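Side-chain contacts in ALKF (Bacillus cereus, PDB 3ZBO), which is of unknown function but binds branched DNA structures, probably including Holliday junctions, and is related to the HEAT-like repeat DNA glycosylases AlkC and AlkD: residues F9-V12 against M13-E17; K81-S84 against E85-D89. All coordinates share one frame; numbering follows the deposited sequence.

Contact 1 of 2, residues F9-V12 against M13-E17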
loop_
_atom_site.group_PDB
_atom_site.type_symbol
_atom_site.label_atom_id
_atom_site.label_comp_id
_atom_site.label_asym_id
_atom_site.label_seq_id
_atom_site.Cartn_x
_atom_site.Cartn_y
_atom_site.Cartn_z
ATOM N N PHE A 9 -3.494 25.194 4.163
ATOM C CA PHE A 9 -4.180 24.096 4.856
ATOM C C PHE A 9 -5.679 24.248 4.875
ATOM O O PHE A 9 -6.425 23.297 4.506
ATOM C CB PHE A 9 -3.636 23.978 6.291
ATOM C CG PHE A 9 -4.367 22.993 7.119
ATOM C CD1 PHE A 9 -4.104 21.650 7.002
ATOM C CD2 PHE A 9 -5.378 23.419 8.017
ATOM C CE1 PHE A 9 -4.802 20.734 7.793
ATOM C CE2 PHE A 9 -6.133 22.524 8.795
ATOM C CZ PHE A 9 -5.834 21.146 8.668
ATOM N N LYS A 10 -6.172 25.424 5.292
ATOM C CA LYS A 10 -7.630 25.579 5.439
ATOM C C LYS A 10 -8.327 25.440 4.092
ATOM O O LYS A 10 -9.436 24.848 3.990
ATOM C CB LYS A 10 -8.007 26.966 6.013
ATOM C CG LYS A 10 -9.370 27.498 5.408
ATOM C CD LYS A 10 -9.352 28.962 4.808
ATOM C CE LYS A 10 -10.834 29.553 4.604
ATOM N NZ LYS A 10 -11.589 29.960 5.882
ATOM N N THR A 11 -7.713 25.959 3.037
ATOM C CA THR A 11 -8.276 25.899 1.700
ATOM C C THR A 11 -8.287 24.455 1.166
ATOM O O THR A 11 -9.290 23.990 0.590
ATOM C CB THR A 11 -7.497 26.780 0.738
ATOM O OG1 THR A 11 -7.591 28.125 1.226
ATOM C CG2 THR A 11 -8.044 26.724 -0.689
ATOM N N VAL A 12 -7.216 23.710 1.393
ATOM C CA VAL A 12 -7.263 22.300 0.975
ATOM C C VAL A 12 -8.315 21.504 1.684
ATOM O O VAL A 12 -9.000 20.685 1.010
ATOM C CB VAL A 12 -5.869 21.615 1.226
ATOM C CG1 VAL A 12 -5.928 20.106 0.902
ATOM C CG2 VAL A 12 -4.745 22.365 0.391
ATOM N N MET A 13 -8.436 21.706 2.997
ATOM C CA MET A 13 -9.443 21.015 3.789
ATOM C C MET A 13 -10.847 21.392 3.305
ATOM O O MET A 13 -11.743 20.528 3.185
ATOM C CB MET A 13 -9.289 21.282 5.252
ATOM C CG MET A 13 -8.013 20.702 5.933
ATOM S SD MET A 13 -7.976 18.875 5.734
ATOM C CE MET A 13 -9.246 18.347 6.856
ATOM N N GLN A 14 -11.044 22.665 2.962
ATOM C CA GLN A 14 -12.382 23.003 2.386
ATOM C C GLN A 14 -12.668 22.338 1.058
ATOM O O GLN A 14 -13.820 21.818 0.838
ATOM C CB GLN A 14 -12.475 24.525 2.229
ATOM C CG GLN A 14 -12.787 25.184 3.557
ATOM C CD GLN A 14 -12.586 26.689 3.522
ATOM O OE1 GLN A 14 -13.098 27.383 4.396
ATOM N NE2 GLN A 14 -11.848 27.210 2.509
ATOM N N GLU A 15 -11.676 22.305 0.172
ATOM C CA GLU A 15 -11.836 21.717 -1.168
ATOM C C GLU A 15 -12.087 20.200 -1.042
ATOM O O GLU A 15 -12.920 19.623 -1.767
ATOM C CB GLU A 15 -10.656 22.021 -2.064
ATOM C CG GLU A 15 -10.404 23.561 -2.204
ATOM C CD GLU A 15 -9.680 23.971 -3.487
ATOM O OE1 GLU A 15 -9.164 23.080 -4.217
ATOM O OE2 GLU A 15 -9.636 25.220 -3.761
ATOM N N LEU A 16 -11.370 19.539 -0.128
ATOM C CA LEU A 16 -11.591 18.099 0.032
ATOM C C LEU A 16 -12.973 17.785 0.599
ATOM O O LEU A 16 -13.658 16.879 0.147
ATOM C CB LEU A 16 -10.501 17.510 0.956
ATOM C CG LEU A 16 -9.093 17.441 0.375
ATOM C CD1 LEU A 16 -8.181 16.804 1.445
ATOM C CD2 LEU A 16 -9.012 16.636 -0.879
ATOM N N GLU A 17 -13.424 18.563 1.546
ATOM C CA GLU A 17 -14.762 18.374 2.148
ATOM C C GLU A 17 -15.787 18.560 1.059
ATOM O O GLU A 17 -16.735 17.784 0.980
ATOM C CB GLU A 17 -14.960 19.382 3.266
ATOM C CG GLU A 17 -16.289 19.223 3.915
ATOM C CD GLU A 17 -16.342 19.828 5.307
ATOM O OE1 GLU A 17 -15.610 20.784 5.570
ATOM O OE2 GLU A 17 -17.135 19.325 6.124
#
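Met13 lies against the ring of Phe9, one helical turn earlier. The touch is a CH-pi contact. Met13 CG sits over one ring face, offset toward the rim, 3.8 Å from the centroid of the Phe9 ring and 21° off its normal. The nearest ring atom is Phe9 CZ, 3.5 Å from Met13 CG. Phe9 CG stands anti to the backbone N (chi1 174°), which brings the ring alongside the following turn. Met13 SD adds a Met-aromatic contact, 4.8 Å from the Phe9 centroid. The sulfur approaches obliquely, not straight over the face.

Further apolar packing is looser. Val12 and Leu16 lie side by side and point the same way, with Val12 CG1 4.0 Å from Leu16 CD1.

All these pairs are i to i+4 neighbours in helix 9-19. This helix belongs to a mostly helical chain, whose fold is consistent with that of the HEAT-like repeat proteins related to AlkD. Val12 and Leu16 both reach Phe73 of helix 68-77, and Phe9 and Met13 both touch Leu62 of helix 56-63.

The polar side chains line another part of the helix surface. Lys10 bends at chi2 and chi4, and its CE comes 3.1 Å from Gln14 OE1. Thr11 and Glu15 run alongside each other, with Thr11 CG2 3.8 Å from Glu15 OE2. Their main polar partners lie elsewhere: Thr11 OG1 bonds to Asp8, and Glu15 OE1 forms a salt bridge with Lys51.

Four backbone hydrogen bonds join the turns. The first runs from Met13 N to Phe9 O, 3.0 Å. Gln14, Glu15 and Leu16 donate in the same way to Lys10, Thr11 and Val12.

Contact 2 of 2, residues K81-S84 against E85-D89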
loop_
_atom_site.group_PDB
_atom_site.type_symbol
_atom_site.label_atom_id
_atom_site.label_comp_id
_atom_site.label_asym_id
_atom_site.label_seq_id
_atom_site.Cartn_x
_atom_site.Cartn_y
_atom_site.Cartn_z
ATOM N N LYS A 81 11.450 11.859 -1.327
ATOM C CA LYS A 81 12.905 11.805 -1.357
ATOM C C LYS A 81 13.531 12.687 -0.286
ATOM O O LYS A 81 14.748 12.523 0.014
ATOM C CB LYS A 81 13.396 12.139 -2.751
ATOM C CG LYS A 81 13.032 11.023 -3.708
ATOM C CD LYS A 81 13.580 11.294 -5.070
ATOM C CE LYS A 81 13.525 10.048 -5.915
ATOM N NZ LYS A 81 12.111 9.639 -6.113
ATOM N N ALA A 82 12.745 13.590 0.318
ATOM C CA ALA A 82 13.239 14.399 1.414
ATOM C C ALA A 82 12.780 13.874 2.786
ATOM O O ALA A 82 13.099 14.473 3.805
ATOM C CB ALA A 82 12.823 15.910 1.255
ATOM N N MET A 83 12.001 12.770 2.826
ATOM C CA MET A 83 11.536 12.267 4.128
ATOM C C MET A 83 12.568 11.295 4.669
ATOM O O MET A 83 13.103 10.444 3.928
ATOM C CB MET A 83 10.152 11.557 3.916
ATOM C CG MET A 83 9.002 12.544 3.771
ATOM S SD MET A 83 7.482 11.682 3.414
ATOM C CE MET A 83 7.170 10.851 4.971
ATOM N N SER A 84 12.819 11.381 5.980
ATOM C CA SER A 84 13.732 10.486 6.645
ATOM C C SER A 84 13.021 9.217 7.158
ATOM O O SER A 84 11.747 9.152 7.194
ATOM C CB SER A 84 14.302 11.202 7.891
ATOM O OG SER A 84 13.240 11.484 8.761
ATOM N N GLU A 85 13.806 8.247 7.620
ATOM C CA GLU A 85 13.237 7.107 8.304
ATOM C C GLU A 85 12.336 7.560 9.472
ATOM O O GLU A 85 11.240 6.996 9.700
ATOM C CB GLU A 85 14.365 6.108 8.754
ATOM C CG GLU A 85 13.813 4.970 9.502
ATOM C CD GLU A 85 14.883 3.885 9.756
ATOM O OE1 GLU A 85 15.969 3.965 9.124
ATOM O OE2 GLU A 85 14.614 2.985 10.540
ATOM N N SER A 86 12.782 8.573 10.291
ATOM C CA SER A 86 12.015 9.012 11.423
ATOM C C SER A 86 10.652 9.550 10.925
ATOM O O SER A 86 9.661 9.328 11.579
ATOM C CB SER A 86 12.834 10.104 12.222
ATOM O OG SER A 86 11.969 10.648 13.192
ATOM N N ASP A 87 10.652 10.231 9.768
ATOM C CA ASP A 87 9.418 10.783 9.246
ATOM C C ASP A 87 8.461 9.632 8.898
ATOM O O ASP A 87 7.261 9.696 9.226
ATOM C CB ASP A 87 9.630 11.598 7.990
ATOM C CG ASP A 87 10.424 12.924 8.235
ATOM O OD1 ASP A 87 10.301 13.494 9.352
ATOM O OD2 ASP A 87 11.147 13.369 7.282
ATOM N N PHE A 88 8.994 8.636 8.175
ATOM C CA PHE A 88 8.114 7.487 7.853
ATOM C C PHE A 88 7.635 6.761 9.075
ATOM O O PHE A 88 6.445 6.323 9.094
ATOM C CB PHE A 88 8.826 6.542 6.902
ATOM C CG PHE A 88 8.809 7.037 5.480
ATOM C CD1 PHE A 88 7.593 6.990 4.730
ATOM C CD2 PHE A 88 9.945 7.486 4.903
ATOM C CE1 PHE A 88 7.597 7.547 3.394
ATOM C CE2 PHE A 88 9.949 8.039 3.565
ATOM C CZ PHE A 88 8.728 8.048 2.823
ATOM N N ASP A 89 8.459 6.661 10.141
ATOM C CA ASP A 89 7.966 5.994 11.346
ATOM C C ASP A 89 6.855 6.801 11.993
ATOM O O ASP A 89 5.880 6.252 12.494
ATOM C CB ASP A 89 9.147 5.863 12.352
ATOM C CG ASP A 89 10.127 4.754 11.948
ATOM O OD1 ASP A 89 9.698 3.888 11.197
ATOM O OD2 ASP A 89 11.336 4.760 12.310
#
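Met83 reaches from the loop across the ring of Phe88, five residues on. Its CB lies 3.5 Å from Phe88 CE2. CG passes near Asp87 OD2. SD stands obliquely to the ring, 4.4 Å from the Phe88 centroid, as a Met-aromatic contact. The chain then turns about the CG-SD bond (chi3 70°). This carries CE over one ring face, offset toward the rim, 3.8 Å from the Phe88 centroid and 14° off the normal. The two side chains cross at about a right angle.

Ser84 is the N-cap of helix 85-94 and forms a capping box with Asp87. Ser84 OG is held between its own backbone N and carbonyl carbon (chi1 62°), where it accepts from Asp87 N at 3.0 Å. In return, Ser84 N donates to Asp87 OD2 at 2.9 Å. That donor comes from above the carboxylate plane. The two bonds together fix both side chains at the helix start. The carboxylate has a second partner, as Asp87 OD1 forms a salt bridge with Arg90. Phe88 N bonds to Ser84 O at 3.0 Å and closes the first turn.

The loop that follows helix 68-77 thus enters helix 85-94 through this cap. Met83 and Phe88 both pack on Thr108 of helix 98-110, while Phe88 also touches Trp122 of helix 115-124.

How the contacts relate
Contact 1 and contact 2 are separate along the chain and in space. Their centres are about 25 Å apart and their nearest atoms about 16 Å, so they do not touch. The centre of contact 1 lies farther out, about 24 Å from the centre of the chain, against about 16 Å for the centre of contact 2. Both pair a methionine with a phenylalanine ring, but in contact 1 the ring comes first in the chain. Contact 1 lies within a helix, whereas contact 2 spans a loop-to-helix junction. Helix 68-77 relates them: it packs against contact 1, and the loop after it leads into contact 2. Neither contact includes a bound ligand.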